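Local structure of putative heme binding protein (6EU8) at residues V7-T20 against E183-K196. The protein probably binds heme as a member of the HmuY-like family of bacterial hemophore-type lipoproteins, although its heme-binding properties differ from those of Porphyromonas gingivalis HmuY. Numbering follows the deposited sequence.
Sequences VKETIKKSKTIDAT and EKGHVSFNYEFQPK
The D18 carboxylate runs alongside the H186 ring, pointing the same way (D18 CG to H186 CE1 3.8 Å), while its OD1 is gripped twice by T20: the hydroxyl OG1 lies on the syn lone pair, and the backbone N closes an Asx turn. This fixes the threonine whose CG2 sits over one face of the H186 ring, a CH-pi contact 3.8 Å from T20 CG2 to the ring centroid. H186 NE2 points at E183 OE1 (2.9 Å) almost within its own ring plane, so the imidazole is held in rotation. At the same end, A19 N donates to G185 O, and the glycine leaves room for T20 CA.

The axes of strands 11-18 and 184-194 run at 167°, and paired backbone bonds at I11-F193, K13-Y191, K15-F189 and I17-V187 identify an antiparallel ladder. It joins the N- and C-terminal strands within the large antiparallel sheet, with strand 169-178 on the other side of 184-194.

On the face of S14 and T16, S14 OG donates to N190 OD1 (2.5 Å) from above the amide carbonyl plane, and T16 OG1 and S188 OG share a hydrogen bond of 2.8 Å. The other face carries F189, Y191 and F193 among I11, I17, V187 and the lysine stems. F189 CG stands between the backbone N and carbonyl carbon (chi1 49°), bringing the ring beneath K15 CB; K15 NZ continues to G33 O. K13 CA lies over one face of the Y191 ring and K15 CG at its edge, 4.1 Å from Y191 CE1, while Y191 OH bonds L30 O. I17 CG1 meets F189 CE1 obliquely, and both residues pack on I73. Near the chain terminus, K8 NZ reaches K196 O at 3.0 Å.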
ATOM      1  N   VAL A   7       5.850 -29.123  -3.328  1.00 68.12           N
ATOM      2  CA  VAL A   7       5.637 -27.712  -3.724  1.00 64.18           C
ATOM      3  C   VAL A   7       4.177 -27.385  -3.419  1.00 62.17           C
ATOM      4  O   VAL A   7       3.268 -28.096  -3.878  1.00 58.18           O
ATOM      5  CB  VAL A   7       5.913 -27.455  -5.227  1.00 66.28           C
ATOM      6  CG1 VAL A   7       5.819 -25.964  -5.550  1.00 65.96           C
ATOM      7  CG2 VAL A   7       7.280 -27.994  -5.626  1.00 67.59           C
ATOM      8  N   LYS A   8       3.945 -26.321  -2.645  1.00 54.94           N
ATOM      9  CA  LYS A   8       2.580 -25.924  -2.305  1.00 51.17           C
ATOM     10  C   LYS A   8       1.874 -25.323  -3.530  1.00 45.57           C
ATOM     11  O   LYS A   8       2.513 -24.795  -4.439  1.00 44.14           O
ATOM     12  CB  LYS A   8       2.570 -24.978  -1.108  1.00 53.41           C
ATOM     13  CG  LYS A   8       3.086 -25.656   0.154  1.00 55.09           C
ATOM     14  CD  LYS A   8       3.003 -24.763   1.373  1.00 56.07           C
ATOM     15  CE  LYS A   8       3.625 -25.460   2.574  1.00 54.04           C
ATOM     16  NZ  LYS A   8       3.263 -24.757   3.833  1.00 54.13           N
ATOM     17  N   GLU A   9       0.557 -25.458  -3.556  1.00 45.51           N
ATOM     18  CA  GLU A   9      -0.242 -24.934  -4.654  1.00 47.44           C
ATOM     19  C   GLU A   9      -0.175 -23.402  -4.649  1.00 43.30           C
ATOM     20  O   GLU A   9      -0.165 -22.780  -3.580  1.00 44.66           O
ATOM     21  CB  GLU A   9      -1.703 -25.405  -4.533  1.00 51.04           C
ATOM     22  CG  GLU A   9      -1.904 -26.894  -4.797  1.00 57.15           C
ATOM     23  CD  GLU A   9      -1.665 -27.253  -6.256  1.00 62.10           C
ATOM     24  OE1 GLU A   9      -2.506 -26.869  -7.099  1.00 66.29           O
ATOM     25  OE2 GLU A   9      -0.637 -27.904  -6.562  1.00 66.02           O
ATOM     26  N   THR A  10      -0.101 -22.818  -5.848  1.00 42.78           N
ATOM     27  CA  THR A  10      -0.210 -21.354  -6.029  1.00 42.15           C
ATOM     28  C   THR A  10      -1.622 -20.893  -5.702  1.00 40.35           C
ATOM     29  O   THR A  10      -2.594 -21.576  -6.027  1.00 40.31           O
ATOM     30  CB  THR A  10       0.146 -20.960  -7.482  1.00 43.10           C
ATOM     31  OG1 THR A  10       1.425 -21.488  -7.808  1.00 44.58           O
ATOM     32  CG2 THR A  10       0.204 -19.450  -7.667  1.00 44.86           C
ATOM     33  N   ILE A  11      -1.728 -19.738  -5.040  1.00 36.06           N
ATOM     34  CA  ILE A  11      -2.993 -19.142  -4.656  1.00 36.15           C
ATOM     35  C   ILE A  11      -3.213 -18.014  -5.681  1.00 37.13           C
ATOM     36  O   ILE A  11      -2.382 -17.116  -5.797  1.00 34.06           O
ATOM     37  CB  ILE A  11      -2.925 -18.598  -3.204  1.00 39.31           C
ATOM     38  CG1 ILE A  11      -2.486 -19.697  -2.208  1.00 43.45           C
ATOM     39  CG2 ILE A  11      -4.251 -17.995  -2.766  1.00 39.94           C
ATOM     40  CD1 ILE A  11      -3.453 -20.859  -2.059  1.00 44.47           C
ATOM     41  N   LYS A  12      -4.289 -18.117  -6.458  1.00 34.48           N
ATOM     42  CA  LYS A  12      -4.610 -17.160  -7.525  1.00 35.42           C
ATOM     43  C   LYS A  12      -5.949 -16.529  -7.191  1.00 36.92           C
ATOM     44  O   LYS A  12      -6.976 -17.211  -7.179  1.00 37.43           O
ATOM     45  CB  LYS A  12      -4.664 -17.864  -8.882  1.00 36.96           C
ATOM     46  CG  LYS A  12      -3.394 -18.599  -9.252  1.00 41.62           C
ATOM     47  CD  LYS A  12      -3.436 -19.105 -10.690  1.00 43.71           C
ATOM     48  CE  LYS A  12      -2.191 -19.904 -11.038  1.00 45.64           C
ATOM     49  NZ  LYS A  12      -2.241 -20.425 -12.431  0.50 44.03           N
ATOM     50  N   LYS A  13      -5.954 -15.226  -6.881  1.00 33.03           N
ATOM     51  CA  LYS A  13      -7.153 -14.548  -6.384  1.00 35.09           C
ATOM     52  C   LYS A  13      -7.142 -13.079  -6.814  1.00 34.20           C
ATOM     53  O   LYS A  13      -6.120 -12.570  -7.306  1.00 31.09           O
ATOM     54  CB  LYS A  13      -7.251 -14.598  -4.849  1.00 37.94           C
ATOM     55  CG  LYS A  13      -7.296 -15.973  -4.199  1.00 43.36           C
ATOM     56  CD  LYS A  13      -8.650 -16.643  -4.421  1.00 46.56           C
ATOM     57  CE  LYS A  13      -8.702 -18.048  -3.824  1.00 50.02           C
ATOM     58  NZ  LYS A  13      -8.665 -18.022  -2.335  1.00 52.92           N
ATOM     59  N   SER A  14      -8.297 -12.446  -6.616  1.00 34.84           N
ATOM     60  CA  SER A  14      -8.488 -10.997  -6.793  1.00 34.92           C
ATOM     61  C   SER A  14      -8.945 -10.427  -5.463  1.00 35.39           C
ATOM     62  O   SER A  14      -9.592 -11.121  -4.693  1.00 35.32           O
ATOM     63  CB  SER A  14      -9.534 -10.714  -7.870  1.00 35.33           C
ATOM     64  OG  SER A  14      -9.140 -11.213  -9.141  1.00 40.74           O
ATOM     65  N   LYS A  15      -8.618  -9.157  -5.192  1.00 32.76           N
ATOM     66  CA  LYS A  15      -9.077  -8.467  -3.989  1.00 31.93           C
ATOM     67  C   LYS A  15      -9.480  -7.038  -4.282  1.00 28.71           C
ATOM     68  O   LYS A  15      -8.907  -6.414  -5.170  1.00 29.16           O
ATOM     69  CB  LYS A  15      -7.957  -8.376  -2.954  1.00 35.59           C
ATOM     70  CG  LYS A  15      -7.759  -9.599  -2.099  1.00 40.46           C
ATOM     71  CD  LYS A  15      -8.923  -9.761  -1.151  1.00 42.90           C
ATOM     72  CE  LYS A  15      -8.491 -10.386   0.147  1.00 45.93           C
ATOM     73  NZ  LYS A  15      -9.732 -10.789   0.854  1.00 47.17           N
ATOM     74  N   THR A  16     -10.422  -6.534  -3.496  1.00 29.01           N
ATOM     75  CA  THR A  16     -10.812  -5.121  -3.527  1.00 27.26           C
ATOM     76  C   THR A  16     -10.720  -4.574  -2.104  1.00 28.27           C
ATOM     77  O   THR A  16     -11.359  -5.102  -1.190  1.00 29.71           O
ATOM     78  CB  THR A  16     -12.224  -4.935  -4.105  1.00 30.25           C
ATOM     79  OG1 THR A  16     -12.220  -5.389  -5.470  1.00 32.43           O
ATOM     80  CG2 THR A  16     -12.637  -3.467  -4.049  1.00 31.64           C
ATOM     81  N   ILE A  17      -9.891  -3.539  -1.919  1.00 25.76           N
ATOM     82  CA  ILE A  17      -9.613  -2.942  -0.603  1.00 25.76           C
ATOM     83  C   ILE A  17     -10.152  -1.502  -0.518  1.00 25.85           C
ATOM     84  O   ILE A  17      -9.824  -0.647  -1.346  1.00 25.67           O
ATOM     85  CB  ILE A  17      -8.083  -2.927  -0.286  1.00 26.56           C
ATOM     86  CG1 ILE A  17      -7.459  -4.326  -0.402  1.00 28.94           C
ATOM     87  CG2 ILE A  17      -7.801  -2.267   1.066  1.00 27.03           C
ATOM     88  CD1 ILE A  17      -7.991  -5.351   0.582  1.00 29.14           C
ATOM     89  N   ASP A  18     -10.946  -1.228   0.513  1.00 24.43           N
ATOM     90  CA  ASP A  18     -11.406   0.133   0.793  1.00 25.11           C
ATOM     91  C   ASP A  18     -10.339   0.895   1.568  1.00 25.38           C
ATOM     92  O   ASP A  18     -10.284   0.821   2.800  1.00 26.35           O
ATOM     93  CB  ASP A  18     -12.730   0.108   1.556  1.00 27.00           C
ATOM     94  CG  ASP A  18     -13.262   1.487   1.880  1.00 28.53           C
ATOM     95  OD1 ASP A  18     -12.596   2.512   1.618  1.00 26.57           O
ATOM     96  OD2 ASP A  18     -14.378   1.541   2.455  1.00 33.13           O
ATOM     97  N   ALA A  19      -9.494   1.619   0.827  1.00 24.35           N
ATOM     98  CA  ALA A  19      -8.426   2.464   1.409  1.00 23.68           C
ATOM     99  C   ALA A  19      -8.771   3.951   1.277  1.00 23.55           C
ATOM    100  O   ALA A  19      -7.891   4.793   1.182  1.00 23.16           O
ATOM    101  CB  ALA A  19      -7.091   2.133   0.735  1.00 23.29           C
ATOM    102  N   THR A  20     -10.067   4.287   1.340  1.00 24.55           N
ATOM    103  CA  THR A  20     -10.497   5.676   1.167  1.00 24.10           C
ATOM    104  C   THR A  20     -10.124   6.622   2.316  1.00 24.24           C
ATOM    105  O   THR A  20      -9.982   7.820   2.099  1.00 24.99           O
ATOM    106  CB  THR A  20     -12.042   5.764   0.955  1.00 25.22           C
ATOM    107  OG1 THR A  20     -12.731   5.179   2.063  1.00 27.59           O
ATOM    108  CG2 THR A  20     -12.424   5.110  -0.354  1.00 26.66           C
ATOM    109  N   GLU A 183     -15.230   6.733  -7.094  1.00 27.88           N
ATOM    110  CA  GLU A 183     -14.679   7.218  -5.796  1.00 25.57           C
ATOM    111  C   GLU A 183     -13.233   6.694  -5.651  1.00 26.51           C
ATOM    112  O   GLU A 183     -13.011   5.480  -5.724  1.00 26.10           O
ATOM    113  CB  GLU A 183     -15.521   6.780  -4.597  1.00 26.07           C
ATOM    114  CG  GLU A 183     -14.982   7.324  -3.270  1.00 29.49           C
ATOM    115  CD  GLU A 183     -15.697   6.842  -2.026  1.00 30.92           C
ATOM    116  OE1 GLU A 183     -16.392   5.812  -2.055  1.00 31.26           O
ATOM    117  OE2 GLU A 183     -15.466   7.462  -0.972  1.00 33.92           O
ATOM    118  N   LYS A 184     -12.273   7.609  -5.510  1.00 24.20           N
ATOM    119  CA  LYS A 184     -10.843   7.222  -5.369  1.00 24.92           C
ATOM    120  C   LYS A 184     -10.562   6.514  -4.049  1.00 25.20           C
ATOM    121  O   LYS A 184     -11.081   6.882  -3.003  1.00 25.31           O
ATOM    122  CB  LYS A 184      -9.911   8.441  -5.486  1.00 23.63           C
ATOM    123  CG  LYS A 184      -9.934   9.147  -6.814  1.00 25.25           C
ATOM    124  CD  LYS A 184      -8.852  10.214  -6.899  1.00 24.71           C
ATOM    125  CE  LYS A 184      -8.953  10.967  -8.213  1.00 25.66           C
ATOM    126  NZ  LYS A 184      -7.856  11.916  -8.472  1.00 25.25           N
ATOM    127  N   GLY A 185      -9.680   5.501  -4.089  1.00 24.29           N
ATOM    128  CA  GLY A 185      -9.228   4.789  -2.874  1.00 25.12           C
ATOM    129  C   GLY A 185      -9.747   3.372  -2.694  1.00 24.93           C
ATOM    130  O   GLY A 185      -9.422   2.711  -1.699  1.00 24.72           O
ATOM    131  N   HIS A 186     -10.551   2.897  -3.653  1.00 24.35           N
ATOM    132  CA  HIS A 186     -10.992   1.507  -3.702  1.00 24.94           C
ATOM    133  C   HIS A 186     -10.014   0.815  -4.629  1.00 25.72           C
ATOM    134  O   HIS A 186     -10.071   0.962  -5.867  1.00 25.63           O
ATOM    135  CB  HIS A 186     -12.445   1.389  -4.168  1.00 25.63           C
ATOM    136  CG  HIS A 186     -13.430   2.044  -3.254  1.00 26.13           C
ATOM    137  ND1 HIS A 186     -13.982   1.403  -2.159  1.00 26.74           N
ATOM    138  CD2 HIS A 186     -13.996   3.274  -3.290  1.00 24.73           C
ATOM    139  CE1 HIS A 186     -14.820   2.225  -1.551  1.00 28.29           C
ATOM    140  NE2 HIS A 186     -14.825   3.372  -2.200  1.00 25.86           N
ATOM    141  N   VAL A 187      -9.055   0.095  -4.023  1.00 23.81           N
ATOM    142  CA  VAL A 187      -7.916  -0.460  -4.735  1.00 24.07           C
ATOM    143  C   VAL A 187      -8.148  -1.932  -5.028  1.00 25.65           C
ATOM    144  O   VAL A 187      -8.309  -2.716  -4.081  1.00 25.33           O
ATOM    145  CB  VAL A 187      -6.626  -0.261  -3.900  1.00 24.14           C
ATOM    146  CG1 VAL A 187      -5.421  -0.889  -4.582  1.00 24.31           C
ATOM    147  CG2 VAL A 187      -6.391   1.223  -3.630  1.00 22.35           C
ATOM    148  N   SER A 188      -8.174  -2.300  -6.314  1.00 24.69           N
ATOM    149  CA  SER A 188      -8.362  -3.722  -6.754  1.00 25.98           C
ATOM    150  C   SER A 188      -7.122  -4.261  -7.449  1.00 26.11           C
ATOM    151  O   SER A 188      -6.462  -3.529  -8.189  1.00 24.25           O
ATOM    152  CB  SER A 188      -9.589  -3.859  -7.675  1.00 26.21           C
ATOM    153  OG  SER A 188     -10.784  -3.512  -7.021  1.00 28.34           O
ATOM    154  N   PHE A 189      -6.780  -5.546  -7.193  1.00 23.91           N
ATOM    155  CA  PHE A 189      -5.668  -6.194  -7.862  1.00 24.71           C
ATOM    156  C   PHE A 189      -5.913  -7.689  -7.987  1.00 25.01           C
ATOM    157  O   PHE A 189      -6.638  -8.268  -7.172  1.00 26.90           O
ATOM    158  CB  PHE A 189      -4.336  -5.949  -7.097  1.00 24.75           C
ATOM    159  CG  PHE A 189      -4.419  -6.216  -5.612  1.00 23.95           C
ATOM    160  CD1 PHE A 189      -4.881  -5.257  -4.737  1.00 23.53           C
ATOM    161  CD2 PHE A 189      -4.037  -7.459  -5.088  1.00 25.97           C
ATOM    162  CE1 PHE A 189      -4.986  -5.520  -3.362  1.00 26.59           C
ATOM    163  CE2 PHE A 189      -4.120  -7.721  -3.723  1.00 26.30           C
ATOM    164  CZ  PHE A 189      -4.587  -6.754  -2.858  1.00 26.01           C
ATOM    165  N   ASN A 190      -5.305  -8.268  -9.012  1.00 25.60           N
ATOM    166  CA  ASN A 190      -5.215  -9.719  -9.176  1.00 27.33           C
ATOM    167  C   ASN A 190      -3.829 -10.131  -8.710  1.00 26.71           C
ATOM    168  O   ASN A 190      -2.872  -9.369  -8.844  1.00 25.28           O
ATOM    169  CB  ASN A 190      -5.416 -10.086 -10.656  1.00 27.92           C
ATOM    170  CG  ASN A 190      -6.790  -9.694 -11.183  1.00 28.31           C
ATOM    171  OD1 ASN A 190      -7.748  -9.558 -10.431  1.00 30.64           O
ATOM    172  ND2 ASN A 190      -6.875  -9.522 -12.505  1.00 31.59           N
ATOM    173  N   TYR A 191      -3.686 -11.333  -8.131  1.00 28.00           N
ATOM    174  CA  TYR A 191      -2.365 -11.825  -7.767  1.00 26.97           C
ATOM    175  C   TYR A 191      -2.188 -13.354  -7.890  1.00 25.67           C
ATOM    176  O   TYR A 191      -3.172 -14.077  -7.899  1.00 27.95           O
ATOM    177  CB  TYR A 191      -1.966 -11.364  -6.339  1.00 27.26           C
ATOM    178  CG  TYR A 191      -2.793 -11.926  -5.232  1.00 27.73           C
ATOM    179  CD1 TYR A 191      -3.970 -11.320  -4.820  1.00 28.24           C
ATOM    180  CD2 TYR A 191      -2.394 -13.099  -4.569  1.00 28.31           C
ATOM    181  CE1 TYR A 191      -4.720 -11.837  -3.763  1.00 30.91           C
ATOM    182  CE2 TYR A 191      -3.136 -13.615  -3.549  1.00 31.41           C
ATOM    183  CZ  TYR A 191      -4.275 -12.992  -3.135  1.00 31.62           C
ATOM    184  OH  TYR A 191      -5.001 -13.517  -2.101  1.00 36.30           O
ATOM    185  N   GLU A 192      -0.940 -13.775  -7.958  1.00 27.42           N
ATOM    186  CA  GLU A 192      -0.552 -15.205  -7.885  1.00 27.37           C
ATOM    187  C   GLU A 192       0.548 -15.322  -6.803  1.00 25.04           C
ATOM    188  O   GLU A 192       1.669 -14.861  -7.001  1.00 26.71           O
ATOM    189  CB  GLU A 192      -0.090 -15.725  -9.264  1.00 30.90           C
ATOM    190  CG  GLU A 192      -1.152 -15.564 -10.348  1.00 32.89           C
ATOM    191  CD  GLU A 192      -0.870 -16.330 -11.644  1.00 34.79           C
ATOM    192  OE1 GLU A 192       0.263 -16.795 -11.851  1.00 36.39           O
ATOM    193  OE2 GLU A 192      -1.815 -16.442 -12.471  1.00 34.64           O
ATOM    194  N   PHE A 193       0.197 -15.929  -5.668  1.00 28.06           N
ATOM    195  CA  PHE A 193       1.079 -16.044  -4.476  1.00 27.08           C
ATOM    196  C   PHE A 193       1.643 -17.467  -4.383  1.00 27.90           C
ATOM    197  O   PHE A 193       0.856 -18.397  -4.421  1.00 29.58           O
ATOM    198  CB  PHE A 193       0.257 -15.741  -3.218  1.00 28.19           C
ATOM    199  CG  PHE A 193       1.009 -15.889  -1.917  1.00 29.67           C
ATOM    200  CD1 PHE A 193       1.733 -14.835  -1.371  1.00 29.81           C
ATOM    201  CD2 PHE A 193       0.953 -17.081  -1.211  1.00 32.07           C
ATOM    202  CE1 PHE A 193       2.414 -14.965  -0.170  1.00 31.19           C
ATOM    203  CE2 PHE A 193       1.622 -17.217  -0.011  1.00 32.68           C
ATOM    204  CZ  PHE A 193       2.366 -16.168   0.512  1.00 32.57           C
ATOM    205  N   GLN A 194       2.965 -17.580  -4.252  1.00 29.16           N
ATOM    206  CA  GLN A 194       3.649 -18.876  -4.027  1.00 30.56           C
ATOM    207  C   GLN A 194       3.994 -19.061  -2.521  1.00 31.19           C
ATOM    208  O   GLN A 194       4.971 -18.455  -2.075  1.00 32.46           O
ATOM    209  CB  GLN A 194       4.916 -18.938  -4.877  1.00 33.87           C
ATOM    210  CG  GLN A 194       5.713 -20.244  -4.712  1.00 35.46           C
ATOM    211  CD  GLN A 194       4.873 -21.486  -4.980  1.00 40.81           C
ATOM    212  OE1 GLN A 194       4.469 -21.732  -6.113  1.00 39.56           O
ATOM    213  NE2 GLN A 194       4.573 -22.252  -3.926  1.00 38.86           N
ATOM    214  N   PRO A 195       3.225 -19.915  -1.772  1.00 32.27           N
ATOM    215  CA  PRO A 195       3.576 -20.176  -0.363  1.00 34.81           C
ATOM    216  C   PRO A 195       4.853 -21.003  -0.196  1.00 37.12           C
ATOM    217  O   PRO A 195       5.252 -21.741  -1.108  1.00 40.06           O
ATOM    218  CB  PRO A 195       2.368 -20.940   0.196  1.00 34.72           C
ATOM    219  CG  PRO A 195       1.323 -20.921  -0.869  1.00 34.75           C
ATOM    220  CD  PRO A 195       2.016 -20.674  -2.160  1.00 34.54           C
ATOM    221  N   LYS A 196       5.490 -20.842   0.960  1.00 37.61           N
ATOM    222  CA  LYS A 196       6.613 -21.692   1.373  1.00 40.06           C
ATOM    223  C   LYS A 196       6.149 -22.593   2.512  1.00 42.28           C
ATOM    224  O   LYS A 196       5.050 -22.459   3.058  1.00 40.20           O
ATOM    225  CB  LYS A 196       7.809 -20.844   1.838  1.00 40.53           C
ATOM    226  CG  LYS A 196       8.698 -20.328   0.717  1.00 42.81           C
ATOM    227  CD  LYS A 196       9.342 -21.480  -0.042  1.00 46.05           C
ATOM    228  CE  LYS A 196      10.650 -21.081  -0.695  1.00 48.69           C
ATOM    229  NZ  LYS A 196      10.434 -19.998  -1.690  1.00 51.95           N
ATOM    230  OXT LYS A 196       6.877 -23.501   2.910  1.00 45.97           O
TER
HETATM  231  O   HOH W   1       5.819 -24.585  -1.294  1.00 49.09           O